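Side-chain contacts in LPXTG cell wall surface protein (Streptococcus gordonii, PDB 4IGB), which is anchored to peptidoglycan on the streptococcal surface and probably acts as an adhesin through its N-terminal region, the N1 and N2 domains held in this chain: residues 71-76 against 163-168; 178-183 against 285-290; 214-219 against 231-236. All coordinates share one frame; numbering follows the deposited sequence.

Interaction 1: residues 71-76 against 163-168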
loop_
_atom_site.group_PDB
_atom_site.type_symbol
_atom_site.label_atom_id
_atom_site.label_comp_id
_atom_site.label_asym_id
_atom_site.label_seq_id
_atom_site.Cartn_x
_atom_site.Cartn_y
_atom_site.Cartn_z
ATOM N N ASN B 71 -12.753 19.235 -4.484
ATOM C CA ASN B 71 -12.681 18.977 -5.916
ATOM C C ASN B 71 -11.549 19.714 -6.591
ATOM O O ASN B 71 -11.232 20.843 -6.224
ATOM C CB ASN B 71 -13.985 19.377 -6.610
ATOM C CG ASN B 71 -14.144 18.707 -7.954
ATOM O OD1 ASN B 71 -14.645 19.321 -8.893
ATOM N ND2 ASN B 71 -13.714 17.450 -8.064
ATOM N N PHE B 72 -10.968 19.086 -7.607
ATOM C CA PHE B 72 -9.843 19.682 -8.318
ATOM C C PHE B 72 -10.037 19.572 -9.817
ATOM O O PHE B 72 -10.236 18.472 -10.363
ATOM C CB PHE B 72 -8.531 18.998 -7.928
ATOM C CG PHE B 72 -8.183 19.116 -6.476
ATOM C CD1 PHE B 72 -8.770 18.278 -5.538
ATOM C CD2 PHE B 72 -7.242 20.047 -6.048
ATOM C CE1 PHE B 72 -8.422 18.369 -4.196
ATOM C CE2 PHE B 72 -6.912 20.156 -4.711
ATOM C CZ PHE B 72 -7.498 19.312 -3.782
ATOM N N THR B 73 -9.969 20.707 -10.492
ATOM C CA THR B 73 -10.049 20.705 -11.943
ATOM C C THR B 73 -8.865 21.436 -12.537
ATOM O O THR B 73 -8.117 22.102 -11.825
ATOM C CB THR B 73 -11.355 21.363 -12.432
ATOM O OG1 THR B 73 -11.313 22.767 -12.159
ATOM C CG2 THR B 73 -12.582 20.723 -11.739
ATOM N N LEU B 74 -8.705 21.299 -13.852
ATOM C CA LEU B 74 -7.618 21.913 -14.594
ATOM C C LEU B 74 -8.177 22.939 -15.583
ATOM O O LEU B 74 -9.071 22.633 -16.367
ATOM C CB LEU B 74 -6.832 20.831 -15.346
ATOM C CG LEU B 74 -5.899 19.983 -14.486
ATOM C CD1 LEU B 74 -5.441 18.742 -15.230
ATOM C CD2 LEU B 74 -4.696 20.824 -14.016
ATOM N N LYS B 75 -7.654 24.160 -15.532
ATOM C CA LYS B 75 -8.041 25.218 -16.470
ATOM C C LYS B 75 -7.462 24.984 -17.860
ATOM O O LYS B 75 -6.242 24.974 -18.031
ATOM C CB LYS B 75 -7.549 26.571 -15.961
ATOM C CG LYS B 75 -8.048 26.908 -14.568
ATOM C CD LYS B 75 -7.276 28.078 -13.969
ATOM C CE LYS B 75 -7.827 28.423 -12.593
ATOM N NZ LYS B 75 -6.935 29.333 -11.829
ATOM N N VAL B 76 -8.323 24.824 -18.862
ATOM C CA VAL B 76 -7.830 24.574 -20.211
ATOM C C VAL B 76 -7.708 25.851 -21.038
ATOM O O VAL B 76 -8.335 26.863 -20.735
ATOM C CB VAL B 76 -8.685 23.521 -20.962
ATOM C CG1 VAL B 76 -8.707 22.233 -20.181
ATOM C CG2 VAL B 76 -10.085 24.016 -21.170
ATOM N N ASP B 163 -20.209 25.452 -11.923
ATOM C CA ASP B 163 -20.738 24.726 -13.067
ATOM C C ASP B 163 -20.014 25.136 -14.344
ATOM O O ASP B 163 -20.646 25.470 -15.344
ATOM C CB ASP B 163 -22.239 24.982 -13.208
ATOM C CG ASP B 163 -22.916 24.001 -14.143
ATOM O OD1 ASP B 163 -22.420 22.863 -14.276
ATOM O OD2 ASP B 163 -23.944 24.368 -14.745
ATOM N N TYR B 164 -18.686 25.114 -14.303
ATOM C CA TYR B 164 -17.889 25.487 -15.466
ATOM C C TYR B 164 -16.965 24.360 -15.924
ATOM O O TYR B 164 -15.972 24.598 -16.613
ATOM C CB TYR B 164 -17.100 26.780 -15.201
ATOM C CG TYR B 164 -16.485 26.831 -13.830
ATOM C CD1 TYR B 164 -15.359 26.072 -13.532
ATOM C CD2 TYR B 164 -17.037 27.620 -12.823
ATOM C CE1 TYR B 164 -14.786 26.097 -12.266
ATOM C CE2 TYR B 164 -16.476 27.655 -11.557
ATOM C CZ TYR B 164 -15.345 26.887 -11.284
ATOM O OH TYR B 164 -14.767 26.901 -10.034
ATOM N N ILE B 165 -17.302 23.130 -15.551
ATOM C CA ILE B 165 -16.485 21.976 -15.917
ATOM C C ILE B 165 -16.980 21.327 -17.203
ATOM O O ILE B 165 -18.158 21.008 -17.330
ATOM C CB ILE B 165 -16.455 20.922 -14.804
ATOM C CG1 ILE B 165 -16.256 21.587 -13.437
ATOM C CG2 ILE B 165 -15.347 19.905 -15.069
ATOM C CD1 ILE B 165 -16.452 20.648 -12.267
ATOM N N MET B 166 -16.073 21.124 -18.153
ATOM C CA MET B 166 -16.423 20.531 -19.442
ATOM C C MET B 166 -16.801 19.061 -19.335
ATOM O O MET B 166 -16.133 18.293 -18.641
ATOM C CB MET B 166 -15.252 20.652 -20.415
ATOM C CG MET B 166 -14.893 22.059 -20.768
ATOM S SD MET B 166 -13.561 22.080 -21.986
ATOM C CE MET B 166 -13.421 23.854 -22.197
ATOM N N ASN B 167 -17.866 18.678 -20.036
ATOM C CA ASN B 167 -18.250 17.278 -20.152
ATOM C C ASN B 167 -17.804 16.683 -21.478
ATOM O O ASN B 167 -18.095 17.224 -22.544
ATOM C CB ASN B 167 -19.766 17.113 -20.022
ATOM C CG ASN B 167 -20.270 17.472 -18.648
ATOM O OD1 ASN B 167 -20.608 18.631 -18.381
ATOM N ND2 ASN B 167 -20.335 16.477 -17.763
ATOM N N LYS B 168 -17.102 15.563 -21.406
ATOM C CA LYS B 168 -16.783 14.806 -22.605
ATOM C C LYS B 168 -16.021 15.640 -23.609
ATOM O O LYS B 168 -16.249 15.521 -24.814
ATOM C CB LYS B 168 -18.064 14.274 -23.253
ATOM C CG LYS B 168 -18.869 13.356 -22.358
ATOM C CD LYS B 168 -20.250 13.091 -22.954
ATOM C CE LYS B 168 -21.092 12.233 -22.036
ATOM N NZ LYS B 168 -22.478 12.108 -22.562
#

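Interaction 2: residues 178-183 against 285-290. With SO4 (sulfate ion), chain J.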
loop_
_atom_site.group_PDB
_atom_site.type_symbol
_atom_site.label_atom_id
_atom_site.label_comp_id
_atom_site.label_asym_id
_atom_site.label_seq_id
_atom_site.Cartn_x
_atom_site.Cartn_y
_atom_site.Cartn_z
ATOM N N ALA B 178 2.010 7.590 -5.177
ATOM C CA ALA B 178 1.521 7.546 -3.819
ATOM C C ALA B 178 2.622 6.964 -2.963
ATOM O O ALA B 178 3.352 6.065 -3.389
ATOM C CB ALA B 178 0.262 6.683 -3.724
ATOM N N GLU B 179 2.737 7.469 -1.745
ATOM C CA GLU B 179 3.780 7.016 -0.843
ATOM C C GLU B 179 3.294 7.146 0.581
ATOM O O GLU B 179 2.658 8.138 0.937
ATOM C CB GLU B 179 5.065 7.840 -1.028
ATOM C CG GLU B 179 6.209 7.386 -0.127
ATOM C CD GLU B 179 7.380 8.365 -0.102
ATOM O OE1 GLU B 179 7.606 9.070 -1.094
ATOM O OE2 GLU B 179 8.074 8.441 0.924
ATOM N N ILE B 180 3.591 6.135 1.389
ATOM C CA ILE B 180 3.343 6.189 2.824
ATOM C C ILE B 180 4.685 6.274 3.546
ATOM O O ILE B 180 5.680 5.728 3.081
ATOM C CB ILE B 180 2.547 4.976 3.320
ATOM C CG1 ILE B 180 3.150 3.665 2.785
ATOM C CG2 ILE B 180 1.107 5.109 2.869
ATOM C CD1 ILE B 180 2.475 2.385 3.354
ATOM N N ARG B 181 4.698 6.947 4.691
ATOM C CA ARG B 181 5.942 7.358 5.330
ATOM C C ARG B 181 5.699 7.484 6.826
ATOM O O ARG B 181 4.703 8.074 7.233
ATOM C CB ARG B 181 6.302 8.740 4.763
ATOM C CG ARG B 181 7.742 9.108 4.767
ATOM C CD ARG B 181 7.930 10.538 4.230
ATOM N NE ARG B 181 7.841 10.646 2.772
ATOM C CZ ARG B 181 7.894 11.807 2.119
ATOM N NH1 ARG B 181 8.028 12.948 2.794
ATOM N NH2 ARG B 181 7.812 11.838 0.801
ATOM N N TYR B 182 6.586 6.938 7.656
ATOM C CA TYR B 182 6.518 7.254 9.074
ATOM C C TYR B 182 6.802 8.754 9.310
ATOM O O TYR B 182 7.813 9.299 8.853
ATOM C CB TYR B 182 7.500 6.399 9.884
ATOM C CG TYR B 182 7.173 4.917 9.938
ATOM C CD1 TYR B 182 5.896 4.477 10.241
ATOM C CD2 TYR B 182 8.150 3.961 9.665
ATOM C CE1 TYR B 182 5.600 3.115 10.288
ATOM C CE2 TYR B 182 7.870 2.606 9.705
ATOM C CZ TYR B 182 6.586 2.182 10.021
ATOM O OH TYR B 182 6.291 0.825 10.067
ATOM N N ALA B 183 5.932 9.399 10.069
ATOM C CA ALA B 183 6.107 10.807 10.373
ATOM C C ALA B 183 7.380 11.041 11.177
ATOM O O ALA B 183 8.008 12.084 11.042
ATOM C CB ALA B 183 4.898 11.344 11.124
ATOM N N LEU B 285 -5.628 3.738 0.024
ATOM C CA LEU B 285 -4.283 3.209 0.153
ATOM C C LEU B 285 -4.274 2.241 1.318
ATOM O O LEU B 285 -4.932 2.469 2.324
ATOM C CB LEU B 285 -3.251 4.316 0.361
ATOM C CG LEU B 285 -3.177 5.409 -0.703
ATOM C CD1 LEU B 285 -2.152 6.456 -0.267
ATOM C CD2 LEU B 285 -2.790 4.820 -2.044
ATOM N N TYR B 286 -3.527 1.152 1.179
ATOM C CA TYR B 286 -3.613 0.078 2.155
ATOM C C TYR B 286 -2.235 -0.443 2.554
ATOM O O TYR B 286 -1.224 -0.158 1.897
ATOM C CB TYR B 286 -4.393 -1.095 1.575
ATOM C CG TYR B 286 -5.728 -0.771 0.942
ATOM C CD1 TYR B 286 -6.921 -1.040 1.611
ATOM C CD2 TYR B 286 -5.805 -0.237 -0.341
ATOM C CE1 TYR B 286 -8.152 -0.759 1.031
ATOM C CE2 TYR B 286 -7.042 0.038 -0.935
ATOM C CZ TYR B 286 -8.204 -0.220 -0.237
ATOM O OH TYR B 286 -9.420 0.053 -0.826
ATOM N N ILE B 287 -2.218 -1.213 3.634
ATOM C CA ILE B 287 -1.148 -2.155 3.891
ATOM C C ILE B 287 -1.768 -3.435 4.417
ATOM O O ILE B 287 -2.895 -3.442 4.939
ATOM C CB ILE B 287 -0.130 -1.661 4.951
ATOM C CG1 ILE B 287 -0.838 -1.367 6.276
ATOM C CG2 ILE B 287 0.648 -0.452 4.450
ATOM C CD1 ILE B 287 0.120 -1.131 7.440
ATOM N N GLU B 288 -1.020 -4.520 4.287
ATOM C CA GLU B 288 -1.440 -5.792 4.845
ATOM C C GLU B 288 -1.233 -5.772 6.350
ATOM O O GLU B 288 -0.520 -4.914 6.868
ATOM C CB GLU B 288 -0.673 -6.925 4.166
ATOM C CG GLU B 288 -0.992 -6.988 2.676
ATOM C CD GLU B 288 0.097 -7.657 1.855
ATOM O OE1 GLU B 288 -0.072 -8.857 1.554
ATOM O OE2 GLU B 288 1.114 -6.984 1.510
ATOM N N LYS B 289 -1.876 -6.701 7.050
ATOM C CA LYS B 289 -1.888 -6.709 8.517
ATOM C C LYS B 289 -0.990 -7.764 9.128
ATOM O O LYS B 289 -1.122 -8.948 8.828
ATOM C CB LYS B 289 -3.307 -6.970 9.038
ATOM C CG LYS B 289 -4.177 -5.742 9.217
ATOM C CD LYS B 289 -5.444 -6.093 10.000
ATOM C CE LYS B 289 -6.500 -5.010 9.849
ATOM N NZ LYS B 289 -7.814 -5.424 10.434
ATOM N N ILE B 290 -0.080 -7.341 9.997
ATOM C CA ILE B 290 0.606 -8.287 10.872
ATOM C C ILE B 290 0.258 -7.840 12.273
ATOM O O ILE B 290 0.950 -7.024 12.871
ATOM C CB ILE B 290 2.148 -8.340 10.650
ATOM C CG1 ILE B 290 2.472 -8.910 9.267
ATOM C CG2 ILE B 290 2.829 -9.218 11.717
ATOM C CD1 ILE B 290 3.954 -8.862 8.906
HETATM S S SO4 J . -12.374 -1.388 0.698
HETATM O O1 SO4 J . -12.983 -2.410 -0.150
HETATM O O2 SO4 J . -11.639 -0.449 -0.132
HETATM O O3 SO4 J . -11.473 -2.037 1.648
HETATM O O4 SO4 J . -13.417 -0.646 1.407
#

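Interaction 3: residues 214-219 against 231-236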
loop_
_atom_site.group_PDB
_atom_site.type_symbol
_atom_site.label_atom_id
_atom_site.label_comp_id
_atom_site.label_asym_id
_atom_site.label_seq_id
_atom_site.Cartn_x
_atom_site.Cartn_y
_atom_site.Cartn_z
ATOM N N LYS B 214 3.598 2.123 -13.643
ATOM C CA LYS B 214 4.865 2.325 -14.339
ATOM C C LYS B 214 5.960 1.468 -13.705
ATOM O O LYS B 214 5.933 1.232 -12.503
ATOM C CB LYS B 214 5.249 3.809 -14.304
ATOM C CG LYS B 214 4.426 4.655 -15.292
ATOM C CD LYS B 214 4.513 6.131 -14.980
ATOM C CE LYS B 214 5.939 6.693 -15.103
ATOM N NZ LYS B 214 5.986 8.072 -14.473
ATOM N N ASN B 215 6.899 0.973 -14.515
ATOM C CA ASN B 215 8.002 0.179 -13.983
ATOM C C ASN B 215 7.458 -1.009 -13.170
ATOM O O ASN B 215 8.019 -1.429 -12.152
ATOM C CB ASN B 215 8.882 1.090 -13.127
ATOM C CG ASN B 215 10.323 0.645 -13.066
ATOM O OD1 ASN B 215 11.051 1.004 -12.130
ATOM N ND2 ASN B 215 10.753 -0.131 -14.057
ATOM N N TYR B 216 6.350 -1.548 -13.649
ATOM C CA TYR B 216 5.594 -2.572 -12.926
ATOM C C TYR B 216 6.423 -3.720 -12.352
ATOM O O TYR B 216 6.398 -3.956 -11.145
ATOM C CB TYR B 216 4.488 -3.103 -13.842
ATOM C CG TYR B 216 3.755 -4.330 -13.354
ATOM C CD1 TYR B 216 3.171 -4.366 -12.091
ATOM C CD2 TYR B 216 3.593 -5.437 -14.187
ATOM C CE1 TYR B 216 2.474 -5.486 -11.656
ATOM C CE2 TYR B 216 2.894 -6.557 -13.765
ATOM C CZ TYR B 216 2.334 -6.578 -12.503
ATOM O OH TYR B 216 1.633 -7.686 -12.086
ATOM N N GLN B 217 7.157 -4.432 -13.212
ATOM C CA GLN B 217 7.870 -5.632 -12.795
ATOM C C GLN B 217 9.058 -5.293 -11.892
ATOM O O GLN B 217 9.492 -6.120 -11.086
ATOM C CB GLN B 217 8.333 -6.459 -14.013
ATOM C CG GLN B 217 7.211 -7.061 -14.855
ATOM C CD GLN B 217 6.858 -6.207 -16.082
ATOM O OE1 GLN B 217 6.990 -4.980 -16.064
ATOM N NE2 GLN B 217 6.427 -6.863 -17.156
ATOM N N ASN B 218 9.590 -4.086 -12.025
ATOM C CA ASN B 218 10.654 -3.635 -11.119
ATOM C C ASN B 218 10.141 -3.110 -9.775
ATOM O O ASN B 218 10.879 -3.088 -8.801
ATOM C CB ASN B 218 11.523 -2.557 -11.776
ATOM C CG ASN B 218 12.451 -3.122 -12.842
ATOM O OD1 ASN B 218 12.704 -2.479 -13.866
ATOM N ND2 ASN B 218 12.960 -4.329 -12.609
ATOM N N ASP B 219 8.874 -2.704 -9.718
ATOM C CA ASP B 219 8.364 -1.976 -8.537
ATOM C C ASP B 219 7.351 -2.735 -7.690
ATOM O O ASP B 219 7.070 -2.349 -6.550
ATOM C CB ASP B 219 7.736 -0.645 -8.950
ATOM C CG ASP B 219 8.772 0.402 -9.335
ATOM O OD1 ASP B 219 9.974 0.120 -9.218
ATOM O OD2 ASP B 219 8.371 1.506 -9.753
ATOM N N LEU B 231 -10.103 -8.375 -16.902
ATOM C CA LEU B 231 -9.334 -7.239 -17.403
ATOM C C LEU B 231 -8.261 -7.744 -18.352
ATOM O O LEU B 231 -7.710 -8.827 -18.154
ATOM C CB LEU B 231 -8.684 -6.481 -16.244
ATOM C CG LEU B 231 -9.647 -6.044 -15.137
ATOM C CD1 LEU B 231 -8.886 -5.369 -14.018
ATOM C CD2 LEU B 231 -10.738 -5.141 -15.696
ATOM N N VAL B 232 -7.971 -6.977 -19.393
ATOM C CA VAL B 232 -6.818 -7.307 -20.209
ATOM C C VAL B 232 -5.572 -6.742 -19.516
ATOM O O VAL B 232 -5.542 -5.560 -19.148
ATOM C CB VAL B 232 -6.944 -6.739 -21.632
ATOM C CG1 VAL B 232 -5.592 -6.727 -22.333
ATOM C CG2 VAL B 232 -7.960 -7.546 -22.434
ATOM N N GLN B 233 -4.563 -7.585 -19.313
ATOM C CA GLN B 233 -3.306 -7.123 -18.748
ATOM C C GLN B 233 -2.312 -6.930 -19.873
ATOM O O GLN B 233 -1.964 -7.862 -20.593
ATOM C CB GLN B 233 -2.739 -8.077 -17.702
ATOM C CG GLN B 233 -1.374 -7.610 -17.186
ATOM C CD GLN B 233 -0.885 -8.414 -16.003
ATOM O OE1 GLN B 233 -1.671 -8.801 -15.128
ATOM N NE2 GLN B 233 0.417 -8.690 -15.974
ATOM N N GLU B 234 -1.857 -5.705 -20.025
ATOM C CA GLU B 234 -1.054 -5.369 -21.165
ATOM C C GLU B 234 0.280 -4.837 -20.689
ATOM O O GLU B 234 0.346 -3.774 -20.084
ATOM C CB GLU B 234 -1.787 -4.322 -21.980
ATOM C CG GLU B 234 -0.949 -3.621 -23.002
ATOM C CD GLU B 234 -1.779 -2.648 -23.797
ATOM O OE1 GLU B 234 -2.658 -3.118 -24.555
ATOM O OE2 GLU B 234 -1.571 -1.421 -23.633
ATOM N N GLU B 235 1.342 -5.580 -20.974
ATOM C CA GLU B 235 2.675 -5.205 -20.524
ATOM C C GLU B 235 3.496 -4.543 -21.624
ATOM O O GLU B 235 3.879 -5.185 -22.613
ATOM C CB GLU B 235 3.404 -6.429 -19.974
ATOM C CG GLU B 235 2.877 -6.871 -18.621
ATOM C CD GLU B 235 3.334 -8.252 -18.226
ATOM O OE1 GLU B 235 4.238 -8.803 -18.889
ATOM O OE2 GLU B 235 2.787 -8.787 -17.244
ATOM N N ALA B 236 3.753 -3.248 -21.451
ATOM C CA ALA B 236 4.652 -2.524 -22.330
ATOM C C ALA B 236 5.982 -2.386 -21.602
ATOM O O ALA B 236 6.109 -2.790 -20.440
ATOM C CB ALA B 236 4.074 -1.163 -22.700
HETATM O O HOH W 1 5.755 -3.059 -17.418
HETATM O O HOH W 2 7.068 -5.199 -19.754
#

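Interaction 1: residues 71-76 against 163-168
V76 and M166 meet tip to tip, methyl against methyl: V76 CG2 lies 3.5 Å from M166 CE, closer than carbons usually pack, and 4.1 Å from M166 SD. The methionine gets there by stretching out. Its CG is set anti to the carbonyl carbon (chi1 -64°), and both later torsions are fully extended, so that the sulfur and terminal methyl travel from the loop toward V76, just past the end of the strand. I165 makes the second patch. From the loop side its extended CG1-CD1 arm crosses T73 at a slant, with CD1 3.9 Å from T73 CG2 and CG1 4.1 Å from the same methyl. The threonine torsion (chi1 69°) leaves CG2 to the isoleucine, while OG1 makes a weak hydrogen bond to T135 OG1 on strand 135-142.

Strand 68-75 belongs to the six-stranded antiparallel sheet of the N1 β-sandwich, and its side chains alternate accordingly. F72 and L74 pack on strand 84-100 of the other sheet, whereas N71 and T73 point to the opposite face, where the loop ahead of strand 170-182 lies across them.

N71 adds its side-chain oxygen: OD1 stands 4.1 Å from I165 CD1, and ND2 of the same amide is hydrogen-bonded to E137 OE2. No hydrogen bond spans the two segments. The loop is tied down by other polar links: Y164 OH bonds to D48 OD2 on strand 47-53, and the N167 backbone N bonds to E127 OE2 of helix 122-129.

Interaction 2: residues 178-183 against 285-290
I180 and I287 both hold CG1 between the backbone N and the carbonyl carbon (chi1 48° and 58°), yet different branches touch. I180 uses CD1, at the end of its extended CG1 arm, while I287 answers with CG2, which lies beside its backbone N: CD1 of I180 sits 3.5 Å from CG2 of I287, the two side chains slanting past each other. Two residues earlier on each strand, the A178 methyl CB rests 4.0 Å from L285 CD2.

The two pairs join facing sheets of the N1 β-sandwich. Strand 170-182 is in the eight-stranded sheet, strand 280-287 in the six-stranded one, and their touching parts run 42° apart. E179 and Y286 turn away from the interface. R181 NE donates to E179 OE2 at 2.9 Å, a salt bridge that meets the carboxylate from above its plane, and the guanidinium also makes a cation-pi contact with Y108. Y286 OH donates to an oxygen of a sulfate, probably from the crystallisation liquor, at a distance too short to be taken literally.

Between the segments there is neither hydrogen bond nor charge pair: the closest contacts are methyl on methyl, and cohesion here probably comes from dispersion and exclusion of water.

Interaction 3: residues 214-219 against 231-236
Two polar groups of the strand approach the Y216 ring. Its CE2 lies 3.9 Å from Q233 NE2, the amide plane standing at 90° to the ring, and 4.1 Å from E235 OE2, which sits at the ring edge near its plane. Y216 reaches across with CG anti to its own backbone N (chi1 170°), and W242 packs edge-to-face with it.

Q217 NE2 comes within 3.4 Å of E235 OE1, a close polar approach in which the side chains cross obliquely, amide and carboxylate planes 66° apart. Within the strand, Q233 NE2 donates to E235 OE2 at 2.7 Å, on the anti side of the carboxylate and somewhat bent. The same nitrogen bonds to E16 OE2, which Y216 OH also contacts by hydrogen bond, while R223 and W242 hold Q233 OE1.

Residues 216-219 form a short helix one residue after strand 210-214; in the eight-stranded sheet strand 239-243 lies between 210-214 and the outermost strand 232-235.

Waters add a further link. One molecule donates to Q217 OE1 (2.7 Å) and to A236 O; a second takes a hydrogen from Q217 NE2 and gives one to A236 O. Both ends of the glutamine amide, bent at chi2, are bridged to a single carbonyl oxygen.

The three contacts sit in different parts of the N1 domain. Interaction 2 lies between the two sheets, its centre about 5 Å from the chain centre, and is purely apolar. Interaction 1, its centre about 30 Å from that point, is also buried and mostly apolar, yet it packs a loop, anchored by polar bonds, on part of the other face of the six-stranded sheet. Interaction 3 is partly exposed, and there amides, carboxylates and waters replace methyl groups. Interactions 1 and 2 share the six-stranded sheet through strands 68-75 and 280-287; interactions 2 and 3 share the eight-stranded one through strands 170-182 and 232-235. None touches another: the nearest atoms of interactions 2 and 3 are about 9 Å apart.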